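Local coordinates for protein Exo-1,3/1,4-beta-glucanase (Pseudoalteromonas sp., PDB 3UT0) that probably hydrolyses beta-glucosidic bonds, as a family 3 glycoside hydrolase that acts as an exo-glucanase on beta-1,3- and beta-1,4-linked glucans, at residues Q197-A202 / I251-Q256; S699-E704 / I779-R784; A764-C769 / S809-K814. All coordinates share one frame; numbering follows the deposited sequence.

Contact 1 (Q197-A202 / I251-Q256); sequences QGDVGA and INQGVQ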
# COMPACT_ATOMS: atom_id res chain seq x y z
N GLN A 197 -3.03 20.91 5.85
CA GLN A 197 -3.21 22.03 4.93
C GLN A 197 -3.81 23.26 5.59
O GLN A 197 -3.77 24.33 5.02
CB GLN A 197 -4.13 21.63 3.77
CG GLN A 197 -3.60 20.49 2.90
CD GLN A 197 -4.37 20.33 1.59
OE1 GLN A 197 -3.79 19.88 0.59
NE2 GLN A 197 -5.66 20.65 1.59
N GLY A 198 -4.38 23.09 6.79
CA GLY A 198 -5.18 24.15 7.39
C GLY A 198 -6.62 24.01 6.94
O GLY A 198 -6.91 23.38 5.93
N ASP A 199 -7.53 24.61 7.68
CA ASP A 199 -8.93 24.60 7.28
C ASP A 199 -9.15 25.42 6.02
O ASP A 199 -8.34 26.28 5.68
CB ASP A 199 -9.83 25.13 8.39
CG ASP A 199 -10.11 24.10 9.46
OD1 ASP A 199 -10.85 23.14 9.16
OD2 ASP A 199 -9.60 24.24 10.59
N VAL A 200 -10.18 25.06 5.26
CA VAL A 200 -10.66 25.93 4.21
C VAL A 200 -10.97 27.27 4.85
O VAL A 200 -11.67 27.33 5.85
CB VAL A 200 -11.92 25.37 3.54
CG1 VAL A 200 -12.51 26.40 2.57
CG2 VAL A 200 -11.59 24.05 2.81
N GLY A 201 -10.48 28.35 4.23
CA GLY A 201 -10.63 29.69 4.77
C GLY A 201 -9.37 30.52 4.69
O GLY A 201 -8.55 30.30 3.79
N ALA A 202 -9.23 31.51 5.58
CA ALA A 202 -8.15 32.48 5.48
C ALA A 202 -6.76 31.89 5.59
O ALA A 202 -5.82 32.40 4.98
CB ALA A 202 -8.34 33.59 6.54
N ILE A 251 -11.82 15.24 0.18
CA ILE A 251 -12.17 16.14 -0.92
C ILE A 251 -12.98 17.31 -0.39
O ILE A 251 -12.83 18.44 -0.86
CB ILE A 251 -12.91 15.44 -2.06
CG1 ILE A 251 -11.96 14.49 -2.78
CG2 ILE A 251 -13.40 16.45 -3.09
CD1 ILE A 251 -12.69 13.46 -3.65
N ASN A 252 -13.88 17.02 0.55
CA ASN A 252 -14.68 18.08 1.15
C ASN A 252 -13.87 19.16 1.84
O ASN A 252 -14.15 20.35 1.68
CB ASN A 252 -15.68 17.50 2.15
CG ASN A 252 -16.73 18.49 2.57
OD1 ASN A 252 -17.26 19.24 1.77
ND2 ASN A 252 -16.95 18.57 3.88
N GLN A 253 -12.79 18.74 2.48
CA GLN A 253 -11.87 19.62 3.17
C GLN A 253 -10.83 20.23 2.26
O GLN A 253 -9.89 20.85 2.73
CB GLN A 253 -11.21 18.91 4.35
CG GLN A 253 -12.15 18.48 5.48
CD GLN A 253 -13.03 19.64 6.00
OE1 GLN A 253 -12.63 20.80 5.94
NE2 GLN A 253 -14.15 19.31 6.64
N GLY A 254 -10.95 19.99 0.97
CA GLY A 254 -10.11 20.70 0.03
C GLY A 254 -8.73 20.10 -0.17
O GLY A 254 -7.79 20.86 -0.49
N VAL A 255 -8.59 18.79 0.03
CA VAL A 255 -7.30 18.13 -0.19
C VAL A 255 -6.82 18.48 -1.60
O VAL A 255 -7.61 18.52 -2.53
CB VAL A 255 -7.40 16.58 0.01
CG1 VAL A 255 -8.11 15.91 -1.14
CG2 VAL A 255 -6.01 15.97 0.23
N GLN A 256 -5.55 18.83 -1.73
CA GLN A 256 -5.06 19.35 -3.01
C GLN A 256 -4.67 18.30 -4.01
O GLN A 256 -4.72 18.51 -5.22
CB GLN A 256 -3.89 20.32 -2.80
CG GLN A 256 -4.29 21.67 -2.25
CD GLN A 256 -5.23 22.39 -3.20
OE1 GLN A 256 -4.82 22.91 -4.23
NE2 GLN A 256 -6.50 22.39 -2.86
O HOH W 1 -7.28 21.25 3.69

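Contact 2 (S699-E704 / I779-R784); sequences SLSYLE and ITDALR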
# COMPACT_ATOMS: atom_id res chain seq x y z
N SER A 699 -0.20 -16.52 -27.95
CA SER A 699 0.21 -17.89 -27.74
C SER A 699 1.35 -18.00 -26.74
O SER A 699 2.21 -17.12 -26.66
CB SER A 699 0.53 -18.60 -29.07
OG SER A 699 1.46 -17.88 -29.86
N LEU A 700 1.32 -19.06 -25.94
CA LEU A 700 2.48 -19.45 -25.17
C LEU A 700 3.19 -20.50 -26.03
O LEU A 700 2.65 -21.57 -26.29
CB LEU A 700 2.04 -20.02 -23.83
CG LEU A 700 3.13 -20.55 -22.90
CD1 LEU A 700 4.19 -19.51 -22.74
CD2 LEU A 700 2.55 -20.95 -21.54
N SER A 701 4.39 -20.15 -26.51
CA SER A 701 5.05 -20.90 -27.57
C SER A 701 6.44 -21.40 -27.21
O SER A 701 7.15 -20.80 -26.42
CB SER A 701 5.16 -20.04 -28.81
OG SER A 701 3.90 -19.50 -29.17
N TYR A 702 6.83 -22.51 -27.83
CA TYR A 702 8.19 -23.00 -27.74
C TYR A 702 9.06 -22.18 -28.70
O TYR A 702 8.62 -21.84 -29.80
CB TYR A 702 8.23 -24.51 -28.09
CG TYR A 702 7.48 -25.40 -27.11
CD1 TYR A 702 8.11 -25.94 -26.00
CD2 TYR A 702 6.14 -25.70 -27.31
CE1 TYR A 702 7.43 -26.74 -25.10
CE2 TYR A 702 5.45 -26.51 -26.41
CZ TYR A 702 6.11 -27.03 -25.31
OH TYR A 702 5.44 -27.84 -24.41
N LEU A 703 10.27 -21.83 -28.28
CA LEU A 703 11.20 -21.14 -29.17
C LEU A 703 11.61 -22.05 -30.32
O LEU A 703 11.76 -21.62 -31.46
CB LEU A 703 12.44 -20.66 -28.40
CG LEU A 703 12.42 -19.25 -27.79
CD1 LEU A 703 11.92 -18.23 -28.80
CD2 LEU A 703 11.60 -19.20 -26.52
N GLU A 704 11.79 -23.33 -30.02
CA GLU A 704 12.05 -24.35 -31.03
C GLU A 704 11.01 -25.47 -30.91
O GLU A 704 10.92 -26.13 -29.87
CB GLU A 704 13.46 -24.92 -30.87
CG GLU A 704 14.56 -23.88 -30.98
CD GLU A 704 15.94 -24.46 -30.75
OE1 GLU A 704 16.04 -25.49 -30.06
OE2 GLU A 704 16.91 -23.88 -31.27
N ILE A 779 5.25 -29.57 -31.57
CA ILE A 779 4.39 -28.52 -31.04
C ILE A 779 5.06 -27.14 -31.10
O ILE A 779 6.21 -26.98 -30.71
CB ILE A 779 3.94 -28.84 -29.59
CG1 ILE A 779 3.03 -30.06 -29.59
CG2 ILE A 779 3.22 -27.67 -28.95
CD1 ILE A 779 1.87 -29.92 -30.56
N THR A 780 4.34 -26.15 -31.61
CA THR A 780 4.89 -24.82 -31.68
C THR A 780 4.14 -23.82 -30.78
O THR A 780 4.75 -22.91 -30.22
CB THR A 780 5.02 -24.34 -33.13
OG1 THR A 780 5.85 -23.18 -33.16
CG2 THR A 780 3.66 -24.02 -33.71
N ASP A 781 2.84 -24.01 -30.61
CA ASP A 781 2.08 -23.22 -29.64
C ASP A 781 1.45 -24.10 -28.59
O ASP A 781 0.48 -24.81 -28.86
CB ASP A 781 0.97 -22.43 -30.33
CG ASP A 781 1.50 -21.33 -31.21
OD1 ASP A 781 2.72 -21.05 -31.14
OD2 ASP A 781 0.69 -20.75 -31.96
N ALA A 782 2.01 -24.03 -27.38
CA ALA A 782 1.54 -24.85 -26.27
C ALA A 782 0.14 -24.42 -25.85
O ALA A 782 -0.69 -25.23 -25.45
CB ALA A 782 2.48 -24.74 -25.10
N LEU A 783 -0.12 -23.12 -25.95
CA LEU A 783 -1.40 -22.54 -25.63
C LEU A 783 -1.70 -21.46 -26.67
O LEU A 783 -0.79 -20.84 -27.20
CB LEU A 783 -1.31 -21.98 -24.21
CG LEU A 783 -2.32 -20.99 -23.63
CD1 LEU A 783 -3.69 -21.48 -23.87
CD2 LEU A 783 -2.06 -20.92 -22.15
N ARG A 784 -2.96 -21.28 -27.03
CA ARG A 784 -3.29 -20.24 -28.00
C ARG A 784 -4.70 -19.74 -27.76
O ARG A 784 -5.63 -20.54 -27.73
CB ARG A 784 -3.17 -20.75 -29.43
CG ARG A 784 -3.35 -19.66 -30.47
CD ARG A 784 -3.40 -20.22 -31.88
NE ARG A 784 -2.20 -20.96 -32.25
CZ ARG A 784 -2.16 -21.88 -33.21
NH1 ARG A 784 -3.26 -22.18 -33.89
NH2 ARG A 784 -1.03 -22.52 -33.49

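Contact 3 (A764-C769 / S809-K814); sequences AIPLHC and SLTCAK. With SO4 (sulfate ion), chain K.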
# COMPACT_ATOMS: atom_id res chain seq x y z
N ALA A 764 -7.97 -27.84 -15.91
CA ALA A 764 -7.24 -29.00 -16.40
C ALA A 764 -7.77 -29.39 -17.78
O ALA A 764 -8.98 -29.56 -17.98
CB ALA A 764 -7.36 -30.16 -15.43
N ILE A 765 -6.86 -29.50 -18.73
CA ILE A 765 -7.24 -29.76 -20.11
C ILE A 765 -6.58 -31.06 -20.60
O ILE A 765 -5.38 -31.06 -20.91
CB ILE A 765 -6.86 -28.59 -21.02
CG1 ILE A 765 -7.33 -27.28 -20.40
CG2 ILE A 765 -7.43 -28.78 -22.40
CD1 ILE A 765 -7.01 -26.07 -21.22
N PRO A 766 -7.34 -32.17 -20.62
CA PRO A 766 -6.81 -33.45 -21.11
C PRO A 766 -6.31 -33.31 -22.55
O PRO A 766 -7.00 -32.74 -23.40
CB PRO A 766 -8.02 -34.40 -21.02
CG PRO A 766 -9.22 -33.51 -20.98
CD PRO A 766 -8.76 -32.28 -20.23
N LEU A 767 -5.11 -33.83 -22.80
CA LEU A 767 -4.54 -33.82 -24.14
C LEU A 767 -4.86 -35.01 -25.03
O LEU A 767 -4.74 -34.96 -26.25
CB LEU A 767 -3.03 -33.67 -24.05
CG LEU A 767 -2.52 -32.56 -23.14
CD1 LEU A 767 -1.01 -32.62 -23.02
CD2 LEU A 767 -2.97 -31.21 -23.65
N HIS A 768 -5.30 -36.10 -24.41
CA HIS A 768 -5.61 -37.36 -25.20
C HIS A 768 -7.12 -37.53 -25.30
O HIS A 768 -7.76 -37.99 -24.34
CB HIS A 768 -4.95 -38.58 -24.54
CG HIS A 768 -5.18 -39.86 -25.23
ND1 HIS A 768 -4.09 -40.57 -25.82
CD2 HIS A 768 -6.29 -40.63 -25.35
CE1 HIS A 768 -4.54 -41.67 -26.32
NE2 HIS A 768 -5.89 -41.73 -26.02
N CYS A 769 -7.67 -37.18 -26.45
CA CYS A 769 -9.09 -37.29 -26.71
C CYS A 769 -9.37 -38.14 -27.94
O CYS A 769 -8.45 -38.63 -28.60
CB CYS A 769 -9.71 -35.90 -26.90
SG CYS A 769 -9.54 -34.85 -25.47
N SER A 809 -11.84 -29.90 -14.98
CA SER A 809 -11.40 -30.48 -16.23
C SER A 809 -12.22 -29.94 -17.40
O SER A 809 -13.45 -30.06 -17.41
CB SER A 809 -11.48 -32.01 -16.17
OG SER A 809 -10.96 -32.57 -17.36
N LEU A 810 -11.56 -29.34 -18.39
CA LEU A 810 -12.25 -29.05 -19.64
C LEU A 810 -12.21 -30.34 -20.49
O LEU A 810 -11.34 -30.51 -21.35
CB LEU A 810 -11.64 -27.85 -20.37
CG LEU A 810 -11.73 -26.48 -19.65
CD1 LEU A 810 -11.36 -25.34 -20.59
CD2 LEU A 810 -13.10 -26.22 -19.03
N THR A 811 -13.16 -31.23 -20.24
CA THR A 811 -13.04 -32.62 -20.68
C THR A 811 -13.38 -32.89 -22.15
O THR A 811 -13.70 -31.98 -22.92
CB THR A 811 -13.83 -33.57 -19.76
OG1 THR A 811 -13.29 -34.88 -19.87
CG2 THR A 811 -15.32 -33.57 -20.10
N CYS A 812 -13.31 -34.16 -22.52
CA CYS A 812 -13.60 -34.59 -23.89
C CYS A 812 -14.03 -36.04 -23.94
O CYS A 812 -13.72 -36.83 -23.02
CB CYS A 812 -12.35 -34.44 -24.75
SG CYS A 812 -10.94 -35.37 -24.09
N ALA A 813 -14.70 -36.40 -25.02
CA ALA A 813 -15.01 -37.81 -25.29
C ALA A 813 -13.72 -38.64 -25.25
O ALA A 813 -12.79 -38.37 -26.01
CB ALA A 813 -15.69 -37.93 -26.63
N LYS A 814 -13.66 -39.63 -24.36
CA LYS A 814 -12.53 -40.56 -24.36
C LYS A 814 -13.00 -41.99 -24.65
O LYS A 814 -12.49 -42.97 -24.08
CB LYS A 814 -11.75 -40.50 -23.05
CG LYS A 814 -10.27 -40.87 -23.20
CD LYS A 814 -9.62 -41.16 -21.86
CE LYS A 814 -8.21 -41.70 -22.05
NZ LYS A 814 -7.68 -42.32 -20.80
S SO4 K . -10.88 -36.14 -17.08
O1 SO4 K . -12.08 -35.41 -17.50
O2 SO4 K . -9.86 -36.05 -18.12
O3 SO4 K . -10.37 -35.57 -15.84
O4 SO4 K . -11.19 -37.55 -16.87

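Contact 1 (Q197-A202 / I251-Q256)
Gln197 carries this contact, reaching across to the backbone of Gly254 and Gln256. Its CB already points at the 251-256 turn; CG lies anti to the carbonyl carbon (chi1 -62°), and the chain then runs out extended, delivering the amide to the far backbone. OE1 accepts from Gln256 N at 3.1 Å, the donor tilted slightly from the carbonyl plane, and CG of Gln256 packs 3.4 Å from the same OE1. NE2 donates to Gly254 O at 3.0 Å, arriving above the plane of that carbonyl, while Gln256 NE2 grips the same oxygen from its opposite face at 3.1 Å. A water accepts from Gln197 NE2 and donates to Gly198 O and Gln253 O. Glutamine suits the place because one flat group both gives and takes. With an alanine here the amide is gone, which is likely to leave Gln256 N without its mate and the water with a weaker hold. Gly254 suits its place, ending helix 245-252 in a Schellman motif: a CB there would crowd Val200 CG2, which rests 3.6 Å from Gln253 O. In this TIM-barrel-type domain, helices 182-197 and 245-252 each end here, ahead of adjacent parallel strands 211-217 and 257-260; Ala212 N also bonds Gln197 OE1, and Gln256 pairs through its backbone with Phe290.

Contact 2 (S699-E704 / I779-R784)
Tyr702 lays its ring beside Ile779 and Ala782, both of which approach obliquely: CE2 is 3.6 Å from Ile779 CG2 and 3.7 Å from Ala782 CB. At the ring's edge, near its plane, lies the carbonyl oxygen of Thr780, the same atom that accepts from Tyr702 N. CG of the tyrosine stands anti to its carbonyl carbon (chi1 -64°), which turns the ring back over the partner strand, and the tyrosine side chain also touches Leu638 and Met647. The second flat group, the guanidinium of Arg784, meets Asp781 edge-on and in plane. NE and NH2 hold one oxygen, OD2, side-on in a salt bridge; NE takes the anti lone pair, whereas NH2 comes from above the carboxylate. The other oxygen, OD1, accepts from Ser701 OG at 2.8 Å, again from above that plane. With three donors on its carboxylate, this buried aspartate is likely to stay charged.

These are neighbouring antiparallel strands of a sheet in the galactose-binding-like domain, flanked by strands 647-653 and 731-737. A classic beta bulge interrupts their register: Ala782 and Leu783 both face Leu700, whose O accepts from Leu783 N on an in-plane lone pair at 3.2 Å and weakly from Ala782 N. Leu700 N returns a bond to Leu783 O, and the two leucines touch CB to CB at 3.9 Å, making an apolar face that Leu638, Leu643 and Leu733 extend. On the other face Ser699, Ser701, Asp781 and Arg784 form the polar group. Serine suits position Ser701 because its short side chain carries a hydroxyl straight to Asp781 OD1. Ser699 and Arg784 form a non-hydrogen-bonded pair, their CA atoms 4.2 Å apart. There Ser699 CA also makes a CA-H...O contact with Leu783 O.

Contact 3 (A764-C769 / S809-K814)
Cys769 and Cys812 form the tight part of this contact, their SG atoms joined at 2.0 Å in a disulfide with a chi3 of -83°, close to the relaxed right angle. Cys812 SG sits between its backbone N and carbonyl carbon (chi1 57°), which aims it at Cys769, and Pro766 CG packs 4.0 Å from it. The ring of Pro766 wedges against the backbone too, CD lying 3.3 Å from Leu810 O. Proline has no N-H to offer here, and the rigid ring fills the space between strand and tail.

Upstream the two segments meet as parallel strands: Ala764 pairs with Ser809, and Leu810 N donates to Ala764 O at 2.6 Å, nearly along the C=O axis, while Ser809 CA makes a CA-H...O contact with the same oxygen. This adds the short strand 808-809 to strand 760-766, at the border of a sheet in the galactose-binding-like domain; an inverse gamma turn centred on Leu810 ends the strand pairing. The tail stays near by means of the disulfide and of Arg744, whose NH1 bonds both Pro766 O and Leu810 O.

The loose side is polar. A sulfate ion, probably from the crystallisation liquor, has one oxygen, O1, gripped by Thr811 OG1 at 2.7 Å and Ser809 OG at 3.1 Å; Tyr716 also bonds the ion. Both hydroxyls lie anti to their backbone nitrogens, placing them on the sulfate. Past the disulfide, the extended Lys814 crosses His768 at about a right angle, its CE 4.0 Å from His768 CD2. Their polar ends turn to His817 of the C-terminal histidine tag, NE2 of His768 to its carbonyl oxygen and NZ of Lys814 to its ND1.

How the contacts relate
From the N terminus, contact 1 comes first: it closes a loop of 48 residues that holds strand 211-217, helix 236-243 and most of helix 245-252, within the barrel domain. It is complete long before the others begin, and its centre lies about 56 Å from that of contact 2 and 62 Å from that of contact 3, across the middle of the molecule. Contacts 2 and 3 cross: 699-704 opens, then 764-769, before 779-784 and 809-814 close them in turn. Contact 2 joins central strands of one sheet of the galactose-binding-like domain, and contact 3 ties the tail to another; their centres are about 19 Å apart.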